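Local structure of endo-1,4-beta-xylanase (Uncultured bacterium, 7AX7) at residues Ala7-Asp12 against Phe98-Tyr103; Gln134-Asn139 against Asn158-Gln163; Glu184-Lys189 against Ser201-Gln206. The protein uses a bound cobalt(II) ion to cleave acetyl groups from acetylated xylan, working as the carbohydrate esterase (CE4) domain of a multidomain xylanase. All blocks are in the same frame, centred on the assembly; numbering follows the deposited sequence.

Contact 1: residues Ala7-Asp12 against Phe98-Tyr103; sequences ALTFDD and FFRPPY. With CO (cobalt (II) ion), chain B; ACT (acetate ion), chain C.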
loop_
_atom_site.group_PDB
_atom_site.type_symbol
_atom_site.label_atom_id
_atom_site.label_comp_id
_atom_site.label_asym_id
_atom_site.label_seq_id
_atom_site.Cartn_x
_atom_site.Cartn_y
_atom_site.Cartn_z
ATOM N N ALA A 7 -4.205 -8.459 2.876
ATOM C CA ALA A 7 -3.065 -7.571 2.669
ATOM C C ALA A 7 -3.545 -6.155 2.957
ATOM O O ALA A 7 -4.164 -5.520 2.092
ATOM C CB ALA A 7 -2.504 -7.709 1.254
ATOM N N LEU A 8 -3.290 -5.685 4.183
ATOM C CA LEU A 8 -3.536 -4.292 4.528
ATOM C C LEU A 8 -2.462 -3.419 3.894
ATOM O O LEU A 8 -1.271 -3.719 4.006
ATOM C CB LEU A 8 -3.534 -4.106 6.047
ATOM C CG LEU A 8 -4.760 -4.522 6.859
ATOM C CD1 LEU A 8 -4.509 -4.264 8.348
ATOM C CD2 LEU A 8 -6.004 -3.781 6.397
ATOM N N THR A 9 -2.874 -2.342 3.222
ATOM C CA THR A 9 -1.926 -1.519 2.480
ATOM C C THR A 9 -2.247 -0.043 2.692
ATOM O O THR A 9 -3.405 0.342 2.881
ATOM C CB THR A 9 -1.916 -1.850 0.963
ATOM O OG1 THR A 9 -3.139 -1.415 0.354
ATOM C CG2 THR A 9 -1.753 -3.345 0.734
ATOM N N PHE A 10 -1.203 0.781 2.641
ATOM C CA PHE A 10 -1.303 2.195 2.976
ATOM C C PHE A 10 -0.643 3.035 1.892
ATOM O O PHE A 10 0.518 2.793 1.536
ATOM C CB PHE A 10 -0.652 2.474 4.339
ATOM C CG PHE A 10 -1.357 1.824 5.497
ATOM C CD1 PHE A 10 -2.387 2.484 6.161
ATOM C CD2 PHE A 10 -0.986 0.555 5.930
ATOM C CE1 PHE A 10 -3.037 1.899 7.234
ATOM C CE2 PHE A 10 -1.636 -0.046 7.012
ATOM C CZ PHE A 10 -2.662 0.628 7.663
ATOM N N ASP A 11 -1.378 4.029 1.389
ATOM C CA ASP A 11 -0.924 4.968 0.368
ATOM C C ASP A 11 -0.569 6.330 0.962
ATOM O O ASP A 11 -1.215 6.801 1.904
ATOM C CB ASP A 11 -2.012 5.204 -0.687
ATOM C CG ASP A 11 -2.072 4.124 -1.739
ATOM O OD1 ASP A 11 -1.254 3.174 -1.689
ATOM O OD2 ASP A 11 -2.946 4.247 -2.632
ATOM N N ASP A 12 0.459 6.965 0.373
ATOM C CA ASP A 12 0.715 8.406 0.423
ATOM C C ASP A 12 1.764 8.823 1.457
ATOM O O ASP A 12 2.079 10.014 1.564
ATOM C CB ASP A 12 -0.582 9.184 0.675
ATOM C CG ASP A 12 -1.565 9.107 -0.496
ATOM O OD1 ASP A 12 -1.266 8.455 -1.523
ATOM O OD2 ASP A 12 -2.652 9.703 -0.388
ATOM N N PHE A 98 6.113 -3.610 -6.218
ATOM C CA PHE A 98 4.754 -3.313 -6.635
ATOM C C PHE A 98 4.578 -1.814 -6.821
ATOM O O PHE A 98 5.275 -1.004 -6.204
ATOM C CB PHE A 98 3.751 -3.868 -5.623
ATOM C CG PHE A 98 3.769 -5.358 -5.547
ATOM C CD1 PHE A 98 3.065 -6.117 -6.479
ATOM C CD2 PHE A 98 4.527 -6.008 -4.578
ATOM C CE1 PHE A 98 3.098 -7.516 -6.427
ATOM C CE2 PHE A 98 4.565 -7.399 -4.507
ATOM C CZ PHE A 98 3.852 -8.158 -5.432
ATOM N N PHE A 99 3.631 -1.466 -7.689
ATOM C CA PHE A 99 3.241 -0.097 -7.976
ATOM C C PHE A 99 1.740 0.052 -7.776
ATOM O O PHE A 99 0.961 -0.819 -8.179
ATOM C CB PHE A 99 3.620 0.282 -9.422
ATOM C CG PHE A 99 2.966 1.537 -9.925
ATOM C CD1 PHE A 99 3.341 2.781 -9.433
ATOM C CD2 PHE A 99 2.001 1.481 -10.932
ATOM C CE1 PHE A 99 2.762 3.947 -9.924
ATOM C CE2 PHE A 99 1.410 2.642 -11.425
ATOM C CZ PHE A 99 1.793 3.880 -10.916
ATOM N N ARG A 100 1.333 1.152 -7.151
ATOM C CA ARG A 100 -0.081 1.505 -7.112
ATOM C C ARG A 100 -0.274 2.878 -7.743
ATOM O O ARG A 100 0.348 3.854 -7.295
ATOM C CB ARG A 100 -0.632 1.486 -5.690
ATOM C CG ARG A 100 -2.097 1.876 -5.615
ATOM C CD ARG A 100 -2.553 1.819 -4.163
ATOM N NE ARG A 100 -3.075 0.514 -3.803
ATOM C CZ ARG A 100 -2.985 -0.022 -2.589
ATOM N NH1 ARG A 100 -2.365 0.623 -1.607
ATOM N NH2 ARG A 100 -3.504 -1.211 -2.364
ATOM N N PRO A 101 -1.100 2.998 -8.777
ATOM C CA PRO A 101 -1.226 4.271 -9.497
ATOM C C PRO A 101 -1.923 5.330 -8.655
ATOM O O PRO A 101 -2.954 5.058 -8.023
ATOM C CB PRO A 101 -2.065 3.894 -10.727
ATOM C CG PRO A 101 -2.801 2.663 -10.340
ATOM C CD PRO A 101 -1.860 1.914 -9.423
ATOM N N PRO A 102 -1.390 6.554 -8.626
ATOM C CA PRO A 102 -2.084 7.645 -7.927
ATOM C C PRO A 102 -3.495 7.824 -8.469
ATOM O O PRO A 102 -3.718 7.811 -9.683
ATOM C CB PRO A 102 -1.212 8.871 -8.223
ATOM C CG PRO A 102 0.161 8.296 -8.532
ATOM C CD PRO A 102 -0.122 6.996 -9.232
ATOM N N TYR A 103 -4.449 7.990 -7.555
ATOM C CA TYR A 103 -5.867 8.148 -7.867
ATOM C C TYR A 103 -6.451 6.935 -8.577
ATOM O O TYR A 103 -7.576 7.001 -9.078
ATOM C CB TYR A 103 -6.111 9.416 -8.701
ATOM C CG TYR A 103 -5.389 10.599 -8.098
ATOM C CD1 TYR A 103 -5.862 11.206 -6.938
ATOM C CD2 TYR A 103 -4.202 11.071 -8.649
ATOM C CE1 TYR A 103 -5.186 12.266 -6.361
ATOM C CE2 TYR A 103 -3.523 12.143 -8.083
ATOM C CZ TYR A 103 -4.019 12.729 -6.935
ATOM O OH TYR A 103 -3.350 13.787 -6.365
HETATM CO CO CO B . -2.425 8.279 -3.316
HETATM C C ACT C . -4.408 6.886 -4.104
HETATM O O ACT C . -3.929 6.630 -2.965
HETATM O OXT ACT C . -4.077 7.796 -4.910
HETATM C CH3 ACT C . -5.552 5.925 -4.569
#

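Contact 2: residues Gln134-Asn139 against Asn158-Gln163; sequences QQRVNN and NSQTVQ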
loop_
_atom_site.group_PDB
_atom_site.type_symbol
_atom_site.label_atom_id
_atom_site.label_comp_id
_atom_site.label_asym_id
_atom_site.label_seq_id
_atom_site.Cartn_x
_atom_site.Cartn_y
_atom_site.Cartn_z
ATOM N N GLN A 134 -15.887 4.860 12.302
ATOM C CA GLN A 134 -16.634 3.601 12.255
ATOM C C GLN A 134 -17.017 3.207 10.827
ATOM O O GLN A 134 -17.085 2.012 10.511
ATOM C CB GLN A 134 -17.884 3.698 13.128
ATOM C CG GLN A 134 -18.521 2.354 13.418
ATOM C CD GLN A 134 -17.604 1.443 14.215
ATOM O OE1 GLN A 134 -16.884 1.896 15.105
ATOM N NE2 GLN A 134 -17.604 0.163 13.877
ATOM N N GLN A 135 -17.281 4.178 9.949
ATOM C CA GLN A 135 -17.451 3.830 8.540
ATOM C C GLN A 135 -16.190 3.166 7.996
ATOM O O GLN A 135 -16.264 2.178 7.254
ATOM C CB GLN A 135 -17.796 5.069 7.710
ATOM C CG GLN A 135 -19.235 5.566 7.856
ATOM C CD GLN A 135 -19.511 6.799 7.000
ATOM O OE1 GLN A 135 -18.908 7.856 7.193
ATOM N NE2 GLN A 135 -20.421 6.660 6.041
ATOM N N ARG A 136 -15.022 3.702 8.358
ATOM C CA ARG A 136 -13.762 3.110 7.915
ATOM C C ARG A 136 -13.625 1.681 8.423
ATOM O O ARG A 136 -13.276 0.769 7.663
ATOM C CB ARG A 136 -12.588 3.983 8.376
ATOM C CG ARG A 136 -12.577 5.337 7.680
ATOM C CD ARG A 136 -11.580 6.324 8.265
ATOM N NE ARG A 136 -11.867 7.664 7.752
ATOM C CZ ARG A 136 -10.952 8.575 7.427
ATOM N NH1 ARG A 136 -9.656 8.306 7.552
ATOM N NH2 ARG A 136 -11.342 9.759 6.964
ATOM N N VAL A 137 -13.913 1.466 9.709
ATOM C CA VAL A 137 -13.887 0.122 10.280
ATOM C C VAL A 137 -14.784 -0.808 9.473
ATOM O O VAL A 137 -14.355 -1.873 9.016
ATOM C CB VAL A 137 -14.310 0.164 11.763
ATOM C CG1 VAL A 137 -14.576 -1.243 12.294
ATOM C CG2 VAL A 137 -13.262 0.898 12.623
ATOM N N ASN A 138 -16.049 -0.415 9.281
ATOM C CA ASN A 138 -17.008 -1.317 8.648
ATOM C C ASN A 138 -16.669 -1.556 7.178
ATOM O O ASN A 138 -16.843 -2.668 6.670
ATOM C CB ASN A 138 -18.429 -0.769 8.805
ATOM C CG ASN A 138 -18.889 -0.771 10.257
ATOM O OD1 ASN A 138 -18.372 -1.529 11.077
ATOM N ND2 ASN A 138 -19.851 0.078 10.578
ATOM N N ASN A 139 -16.169 -0.533 6.479
ATOM C CA ASN A 139 -15.783 -0.731 5.086
ATOM C C ASN A 139 -14.634 -1.731 4.970
ATOM O O ASN A 139 -14.628 -2.578 4.073
ATOM C CB ASN A 139 -15.415 0.609 4.441
ATOM C CG ASN A 139 -16.622 1.515 4.255
ATOM O OD1 ASN A 139 -17.766 1.070 4.381
ATOM N ND2 ASN A 139 -16.374 2.785 3.948
ATOM N N ASN A 158 -4.188 11.900 8.714
ATOM C CA ASN A 158 -5.303 10.959 8.553
ATOM C C ASN A 158 -5.548 10.169 9.846
ATOM O O ASN A 158 -5.541 8.933 9.897
ATOM C CB ASN A 158 -5.058 10.033 7.367
ATOM C CG ASN A 158 -6.338 9.409 6.870
ATOM O OD1 ASN A 158 -7.417 9.951 7.110
ATOM N ND2 ASN A 158 -6.236 8.277 6.171
ATOM N N SER A 159 -5.806 10.925 10.914
ATOM C CA SER A 159 -5.949 10.319 12.229
ATOM C C SER A 159 -7.211 9.475 12.357
ATOM O O SER A 159 -7.260 8.596 13.219
ATOM C CB SER A 159 -5.929 11.401 13.308
ATOM O OG SER A 159 -6.920 12.365 13.054
ATOM N N GLN A 160 -8.224 9.686 11.512
ATOM C CA GLN A 160 -9.421 8.857 11.643
ATOM C C GLN A 160 -9.161 7.420 11.201
ATOM O O GLN A 160 -9.825 6.490 11.680
ATOM C CB GLN A 160 -10.577 9.472 10.860
ATOM C CG GLN A 160 -11.135 10.734 11.505
ATOM C CD GLN A 160 -12.179 11.421 10.641
ATOM O OE1 GLN A 160 -11.868 11.955 9.577
ATOM N NE2 GLN A 160 -13.419 11.410 11.095
ATOM N N THR A 161 -8.205 7.212 10.294
ATOM C CA THR A 161 -7.798 5.849 9.954
ATOM C C THR A 161 -6.952 5.247 11.062
ATOM O O THR A 161 -7.067 4.050 11.360
ATOM C CB THR A 161 -7.050 5.842 8.626
ATOM O OG1 THR A 161 -7.997 6.038 7.565
ATOM C CG2 THR A 161 -6.284 4.519 8.413
ATOM N N VAL A 162 -6.100 6.061 11.690
ATOM C CA VAL A 162 -5.395 5.609 12.885
ATOM C C VAL A 162 -6.386 5.155 13.953
ATOM O O VAL A 162 -6.214 4.099 14.572
ATOM C CB VAL A 162 -4.466 6.719 13.404
ATOM C CG1 VAL A 162 -3.839 6.296 14.720
ATOM C CG2 VAL A 162 -3.384 7.034 12.353
ATOM N N GLN A 163 -7.447 5.936 14.178
ATOM C CA GLN A 163 -8.454 5.537 15.156
ATOM C C GLN A 163 -9.142 4.241 14.747
ATOM O O GLN A 163 -9.455 3.403 15.596
ATOM C CB GLN A 163 -9.492 6.648 15.337
ATOM C CG GLN A 163 -8.978 7.882 16.036
ATOM C CD GLN A 163 -9.986 9.028 15.993
ATOM O OE1 GLN A 163 -10.153 9.695 14.961
ATOM N NE2 GLN A 163 -10.670 9.249 17.105
HETATM O O HOH W 1 -9.540 11.512 5.799
#

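Contact 3: residues Glu184-Lys189 against Ser201-Gln206; sequences ELFEKK and SNANGQ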
loop_
_atom_site.group_PDB
_atom_site.type_symbol
_atom_site.label_atom_id
_atom_site.label_comp_id
_atom_site.label_asym_id
_atom_site.label_seq_id
_atom_site.Cartn_x
_atom_site.Cartn_y
_atom_site.Cartn_z
ATOM N N GLU A 184 4.198 -11.233 0.244
ATOM C CA GLU A 184 3.835 -12.481 0.914
ATOM C C GLU A 184 2.512 -13.027 0.392
ATOM O O GLU A 184 2.341 -14.243 0.269
ATOM C CB GLU A 184 3.769 -12.265 2.424
ATOM C CG GLU A 184 5.120 -12.131 3.081
ATOM C CD GLU A 184 5.010 -11.620 4.503
ATOM O OE1 GLU A 184 3.906 -11.181 4.898
ATOM O OE2 GLU A 184 6.028 -11.658 5.222
ATOM N N LEU A 185 1.565 -12.143 0.071
ATOM C CA LEU A 185 0.282 -12.593 -0.461
ATOM C C LEU A 185 0.468 -13.436 -1.720
ATOM O O LEU A 185 -0.063 -14.550 -1.826
ATOM C CB LEU A 185 -0.617 -11.391 -0.748
ATOM C CG LEU A 185 -1.899 -11.682 -1.530
ATOM C CD1 LEU A 185 -2.823 -12.647 -0.763
ATOM C CD2 LEU A 185 -2.605 -10.383 -1.874
ATOM N N PHE A 186 1.215 -12.915 -2.697
ATOM C CA PHE A 186 1.401 -13.669 -3.931
ATOM C C PHE A 186 2.269 -14.903 -3.703
ATOM O O PHE A 186 1.962 -15.982 -4.218
ATOM C CB PHE A 186 1.983 -12.766 -5.017
ATOM C CG PHE A 186 0.968 -11.829 -5.618
ATOM C CD1 PHE A 186 0.117 -12.262 -6.616
ATOM C CD2 PHE A 186 0.846 -10.525 -5.158
ATOM C CE1 PHE A 186 -0.830 -11.408 -7.164
ATOM C CE2 PHE A 186 -0.091 -9.664 -5.705
ATOM C CZ PHE A 186 -0.931 -10.105 -6.708
ATOM N N GLU A 187 3.342 -14.767 -2.923
ATOM C CA GLU A 187 4.194 -15.917 -2.632
ATOM C C GLU A 187 3.381 -17.070 -2.046
ATOM O O GLU A 187 3.490 -18.218 -2.493
ATOM C CB GLU A 187 5.318 -15.500 -1.680
ATOM C CG GLU A 187 6.502 -16.477 -1.597
ATOM C CD GLU A 187 6.180 -17.744 -0.813
ATOM O OE1 GLU A 187 6.640 -18.832 -1.230
ATOM O OE2 GLU A 187 5.468 -17.653 0.218
ATOM N N LYS A 188 2.546 -16.777 -1.041
ATOM C CA LYS A 188 1.874 -17.852 -0.316
ATOM C C LYS A 188 0.735 -18.463 -1.130
ATOM O O LYS A 188 0.417 -19.644 -0.955
ATOM C CB LYS A 188 1.374 -17.343 1.042
ATOM C CG LYS A 188 2.495 -17.047 2.042
ATOM C CD LYS A 188 1.944 -16.434 3.340
ATOM C CE LYS A 188 3.052 -16.047 4.334
ATOM N NZ LYS A 188 3.732 -17.215 4.977
ATOM N N LYS A 189 0.125 -17.696 -2.037
ATOM C CA LYS A 189 -0.887 -18.263 -2.920
ATOM C C LYS A 189 -0.283 -18.945 -4.143
ATOM O O LYS A 189 -1.031 -19.541 -4.929
ATOM C CB LYS A 189 -1.878 -17.181 -3.378
ATOM C CG LYS A 189 -2.768 -16.582 -2.268
ATOM C CD LYS A 189 -3.654 -17.651 -1.640
ATOM C CE LYS A 189 -4.671 -17.054 -0.686
ATOM N NZ LYS A 189 -5.433 -18.113 0.043
ATOM N N SER A 201 -6.424 -6.730 -7.472
ATOM C CA SER A 201 -7.035 -6.466 -6.177
ATOM C C SER A 201 -7.093 -7.694 -5.280
ATOM O O SER A 201 -7.337 -7.551 -4.076
ATOM C CB SER A 201 -8.458 -5.909 -6.353
ATOM O OG SER A 201 -8.413 -4.670 -7.033
ATOM N N ASN A 202 -6.878 -8.884 -5.832
ATOM C CA ASN A 202 -6.923 -10.137 -5.097
ATOM C C ASN A 202 -5.946 -11.081 -5.777
ATOM O O ASN A 202 -5.845 -11.091 -7.007
ATOM C CB ASN A 202 -8.341 -10.731 -5.079
ATOM C CG ASN A 202 -8.479 -11.914 -4.130
ATOM O OD1 ASN A 202 -7.902 -12.978 -4.360
ATOM N ND2 ASN A 202 -9.267 -11.740 -3.069
ATOM N N ALA A 203 -5.212 -11.857 -4.982
ATOM C CA ALA A 203 -4.269 -12.794 -5.580
ATOM C C ALA A 203 -4.913 -13.705 -6.628
ATOM O O ALA A 203 -4.195 -14.273 -7.458
ATOM C CB ALA A 203 -3.604 -13.623 -4.486
ATOM N N ASN A 204 -6.245 -13.857 -6.625
ATOM C CA ASN A 204 -6.902 -14.668 -7.651
ATOM C C ASN A 204 -7.098 -13.928 -8.976
ATOM O O ASN A 204 -7.508 -14.554 -9.960
ATOM C CB ASN A 204 -8.252 -15.200 -7.147
ATOM C CG ASN A 204 -9.319 -14.120 -7.042
ATOM O OD1 ASN A 204 -9.163 -13.005 -7.548
ATOM N ND2 ASN A 204 -10.427 -14.459 -6.389
ATOM N N GLY A 205 -6.820 -12.625 -9.026
ATOM C CA GLY A 205 -6.792 -11.888 -10.280
ATOM C C GLY A 205 -8.120 -11.694 -10.980
ATOM O O GLY A 205 -8.133 -11.298 -12.152
ATOM N N GLN A 206 -9.241 -11.942 -10.308
ATOM C CA GLN A 206 -10.540 -11.838 -10.966
ATOM C C GLN A 206 -11.123 -10.428 -10.916
ATOM O O GLN A 206 -11.605 -9.973 -9.883
ATOM C CB GLN A 206 -11.512 -12.839 -10.348
ATOM C CG GLN A 206 -11.182 -14.269 -10.742
ATOM C CD GLN A 206 -12.027 -15.286 -10.019
ATOM O OE1 GLN A 206 -13.147 -14.992 -9.597
ATOM N NE2 GLN A 206 -11.493 -16.495 -9.862
#

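Contact 1: residues Ala7-Asp12 against Phe98-Tyr103
Arg100 meets Asp11 and Thr9 with the end of its guanidinium group, and the two partners are gripped in different ways. NH1 sends an almost straight hydrogen bond of 2.8 Å to Asp11 OD1 (167° at the hydrogen), part of a salt bridge. OD1 lies in the guanidinium plane, yet NH1 approaches from above the carboxylate, because the two flat groups are turned 61° against each other; a flat, two-pronged pairing is thereby excluded. Thr9 OG1 draws in both terminal nitrogens, NH2 at 2.7 Å and NH1 at 2.9 Å, and also lies at the edge of the guanidinium. A bend about the CG-CD bond (chi3 -90°) in an otherwise extended arginine chain swings the group across to the strand.

The other carboxylate oxygen, Asp11 OD2, faces the acetate, 2.6 Å from its atom O. This acetate, probably from the crystallisation liquor, holds the cobalt ion through both oxygens, and its OXT accepts a 2.7 Å hydrogen bond from Tyr103 N. Asp12 OD1 binds the metal at 2.1 Å, with His62 and His66 completing the protein ligands.

A further layer steadies the arginine: Gln120 O accepts from NH2, and the ring of Phe35 makes a cation-pi contact. Thr9 OG1 is also hydrogen-bonded to Ile150 O, and Arg100 O to His62 ND1, which ties the loop to a metal ligand. The sequences TFDD and RPPY match signature motifs of the NodB-homology (CE4) family, in which the first aspartate of TFDD typically serves as the catalytic base. The chemistry thus implies a carboxylate with divided duties: one oxygen is anchored by arginine, while the other is presented to an acetate that probably mimics the reaction product.

Contact 2: residues Gln134-Asn139 against Asn158-Gln163
Two successive helices of the NodB-type beta/alpha fold, 133-143 and 159-174, are joined here through Arg136, which reaches across to Asn158, Gln160 and Thr161 at the start of the second helix. Strand 148-153 lies between them in the chain, so the contact joins two consecutive helices of the outer layer. Arg136 leaves its helix with CG anti to the carbonyl carbon (chi1 -67°) and runs extended as far as NE, long enough to deliver the guanidinium to the neighbouring helix end.

NH1 serves two acceptors. Its bond to Asn158 OD1 is 2.8 Å and fairly straight (164°), with OD1 in the guanidinium plane; the bond to Thr161 OG1 is equally short at 2.8 Å but more bent (140°), and OG1 is tilted somewhat from that plane. Gln160 contributes packing: its CB sits over the centre of one guanidinium face, 3.6 Å from Arg136 CZ.

The remaining nitrogens are also occupied. NE donates to Thr131 O, and NH2 makes a weak bond to Glu128 O, so the loop leading into helix 133-143 is drawn into the same knot. Asp126 is the second anchor: its OD2 is hydrogen-bonded to Thr161 OG1, while its backbone O, like that of His153, accepts from Asn158 ND2 and holds that amide in its rotation. A leucine in place of Arg136 would probably leave Asn158 OD1 without its straight donor, Thr161 OG1 with Asp126 but not the arginine, and Thr131 O without the NE bond.

Asn158 occupies the N-cap position of its helix but makes no capping bond with its side chain. Instead its OD1 also accepts, at 2.9 Å, from a water that takes a 2.8 Å hydrogen bond from Arg136 NH2.

Contact 3: residues Glu184-Lys189 against Ser201-Gln206
Ala203 presses its methyl group against Leu185 and Lys189, and the residues around it in 201-206 build the turn that presents it. The segment starts at Ser201, just beyond strand 199-200, where the backbone bonds to Ile149 and OG to Gly121 N. At Asn202 the chain turns. Its carbonyl O accepts from Gly205 N at 2.7 Å, closing a type I beta turn, and its side chain forms an Asx turn: OD1 takes a 2.9 Å bond from Asn204 N, nearly straight at 166°, in the carbonyl plane and on a lone pair. ND2 of the same amide is held by Gln148 OE1 and Asp146 O.

Ala203 follows as the first corner of the turn. Its CB lies 3.9 Å from Leu185 CG and 3.8 Å from Lys189 CG, dropping between two side chains one helical turn apart, while Phe186 CE1 comes obliquely to within 4.0 Å of Ala203 CA. Lys189 touches with its aliphatic root alone: a bend at chi2 (-62°) carries the chain onward to a salt bridge between NZ and Asp146. Asn204 faces away and repeats the Asx turn, its OD1 accepting from Gln206 N at 3.0 Å, this time from above the carbonyl plane. Gly205 between them has positive phi, which glycine tolerates readily.

The contact thus lays the C-terminal tail on helix 182-189. Leu185 continues inward to Leu5 and Ala7 of strand 4-11 and to Ile149 of strand 148-153, while Phe186 meets, edge-to-face, Trp200 of the last strand, 199-200.

In the fold
All three contacts are buried locally, but they differ in depth: contact 1 has its centre about 3 Å from that of the chain, whereas the centres of contacts 2 and 3 lie about 16 and 14 Å out, in the helical layer and at the C-terminal tail. Each joins a different pair of elements. Charge and metal chemistry mark contact 1; contact 2 also relies on an arginine, but with neutral acceptors and a bridging water; contact 3 is apolar across its interface, its polar bonds serving the turn itself. Contacts 1 and 3 touch, Phe98 on Phe186 and, where strand 4-11 meets helix 182-189, Ala7 on Leu185. Contacts 2 and 3 remain separate, about 12 Å apart at their nearest atoms.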